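Local coordinates for putative SAM-dependent O-methyltranferase (Podospora anserina, PDB 4YMH), which probably transfers a methyl group from S-adenosylmethionine to a hydroxyl oxygen of its substrate in a cation-dependent reaction, at residues C171-A176 / V224-T229. Numbering follows the deposited sequence.
Sequences CDNVFA and VFDGVT
Asp226 holds CG anti to its backbone N (chi1 -169°) and Asn173 holds CG beside its own N (chi1 -63°), and the two side chains meet nearly at a right angle. Asn173 ND2 gives a hydrogen bond of 2.7 Å to Asp226 OD2, in the amide plane and on the anti lone pair of the carboxylate. Arg177 makes a salt bridge to the same oxygen, so an acid suits this place: OD2 accepts from an amide and a guanidinium together.

Phe175 lies against Gly227, whose CA sits 3.6 Å from the ring centroid over one face, a CH-pi contact. Glycine is called for here, since a CB would run into Phe175 CG and, at this backbone conformation, into the preceding carbonyl. Leu221 and Pro223 also touch Phe175, as does Cys20 of the second subunit.

The two backbones are joined directly as well. Phe175 N donates to Asp226 O (2.8 Å) and Val174 N to Gly227 O (3.0 Å), the latter from above the carbonyl plane. A water accepts from Asn173 N and Asp226 N, linking these N-H groups across the contact. Val174, branched at CB, brings both methyls to Thr229; Val174 CG2 lies 3.3 Å from Thr229 OG1.

Cys171 and Thr229 form an antiparallel hydrogen-bonded pair between strands 167-171 and 228-233, their small side chains on one face of the sheet, CB to CB 4.0 Å. Just beyond it, type I turn 173-176 packs against type II' turn 224-227, which connects strands 217-222 and 228-233 of this Rossmann-like fold. Asp172 lies near Ser49 and the bound S-adenosylhomocysteine. With Asp144, which both touch, Asp172 and Asn173 probably correspond to the Asp, Asp, Asn metal-binding triad of cation-dependent O-methyltransferases such as catechol O-methyltransferase.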
# COMPACT_ATOMS: atom_id res chain seq x y z
N CYS A 171 -8.33 -6.54 2.51
CA CYS A 171 -9.04 -6.74 3.78
C CYS A 171 -8.64 -5.66 4.77
O CYS A 171 -7.46 -5.49 5.07
CB CYS A 171 -8.73 -8.13 4.35
SG CYS A 171 -9.00 -9.50 3.19
N ASP A 172 -9.64 -4.95 5.29
CA ASP A 172 -9.42 -3.76 6.13
C ASP A 172 -9.47 -4.07 7.64
O ASP A 172 -10.10 -5.04 8.06
CB ASP A 172 -10.47 -2.71 5.77
CG ASP A 172 -10.02 -1.31 6.08
OD1 ASP A 172 -8.79 -1.07 6.07
OD2 ASP A 172 -10.88 -0.45 6.34
N ASN A 173 -8.82 -3.23 8.44
CA ASN A 173 -8.80 -3.36 9.90
C ASN A 173 -8.21 -4.66 10.42
O ASN A 173 -8.57 -5.10 11.52
CB ASN A 173 -10.22 -3.24 10.46
CG ASN A 173 -10.83 -1.89 10.20
OD1 ASN A 173 -11.80 -1.76 9.44
ND2 ASN A 173 -10.26 -0.86 10.81
N VAL A 174 -7.30 -5.27 9.68
CA VAL A 174 -6.79 -6.58 10.10
C VAL A 174 -5.98 -6.52 11.40
O VAL A 174 -5.86 -7.52 12.12
CB VAL A 174 -5.99 -7.22 8.92
CG1 VAL A 174 -5.42 -8.58 9.29
CG2 VAL A 174 -6.93 -7.39 7.74
N PHE A 175 -5.44 -5.35 11.73
CA PHE A 175 -4.67 -5.20 12.97
C PHE A 175 -5.54 -5.13 14.23
O PHE A 175 -5.03 -5.31 15.33
CB PHE A 175 -3.80 -3.94 12.94
CG PHE A 175 -2.56 -4.06 12.08
CD1 PHE A 175 -2.14 -5.29 11.59
CD2 PHE A 175 -1.81 -2.94 11.79
CE1 PHE A 175 -0.98 -5.39 10.82
CE2 PHE A 175 -0.66 -3.03 11.01
CZ PHE A 175 -0.25 -4.25 10.53
N ALA A 176 -6.81 -4.79 14.05
CA ALA A 176 -7.73 -4.58 15.18
C ALA A 176 -7.09 -3.63 16.20
O ALA A 176 -6.99 -3.94 17.39
CB ALA A 176 -8.10 -5.93 15.84
N VAL A 224 -0.37 -0.54 7.00
CA VAL A 224 -0.90 0.79 6.67
C VAL A 224 -2.32 0.87 7.24
O VAL A 224 -3.01 -0.13 7.33
CB VAL A 224 -0.87 1.02 5.12
CG1 VAL A 224 -1.93 0.18 4.42
CG2 VAL A 224 -0.96 2.52 4.75
N PHE A 225 -2.75 2.07 7.62
CA PHE A 225 -4.08 2.29 8.21
C PHE A 225 -4.24 1.36 9.42
O PHE A 225 -3.37 1.33 10.28
CB PHE A 225 -5.17 2.07 7.15
CG PHE A 225 -5.00 2.96 5.92
CD1 PHE A 225 -4.78 4.31 6.06
CD2 PHE A 225 -5.07 2.43 4.64
CE1 PHE A 225 -4.63 5.14 4.95
CE2 PHE A 225 -4.92 3.26 3.53
CZ PHE A 225 -4.70 4.61 3.69
N ASP A 226 -5.32 0.58 9.48
CA ASP A 226 -5.53 -0.33 10.61
C ASP A 226 -5.14 -1.76 10.20
O ASP A 226 -5.68 -2.74 10.69
CB ASP A 226 -6.99 -0.25 11.09
CG ASP A 226 -7.23 -0.98 12.43
OD1 ASP A 226 -6.29 -1.15 13.23
OD2 ASP A 226 -8.40 -1.37 12.67
N GLY A 227 -4.19 -1.86 9.27
CA GLY A 227 -3.73 -3.15 8.77
C GLY A 227 -4.53 -3.55 7.55
O GLY A 227 -5.75 -3.69 7.62
N VAL A 228 -3.86 -3.73 6.42
CA VAL A 228 -4.56 -4.10 5.19
C VAL A 228 -3.95 -5.36 4.60
O VAL A 228 -2.79 -5.35 4.20
CB VAL A 228 -4.51 -2.98 4.14
CG1 VAL A 228 -5.17 -3.43 2.83
CG2 VAL A 228 -5.16 -1.69 4.71
N THR A 229 -4.72 -6.44 4.56
CA THR A 229 -4.22 -7.65 3.93
C THR A 229 -4.54 -7.64 2.44
O THR A 229 -5.69 -7.53 2.04
CB THR A 229 -4.80 -8.91 4.59
OG1 THR A 229 -4.51 -8.90 6.00
CG2 THR A 229 -4.18 -10.13 3.96
O HOH W 1 -7.24 -0.74 7.88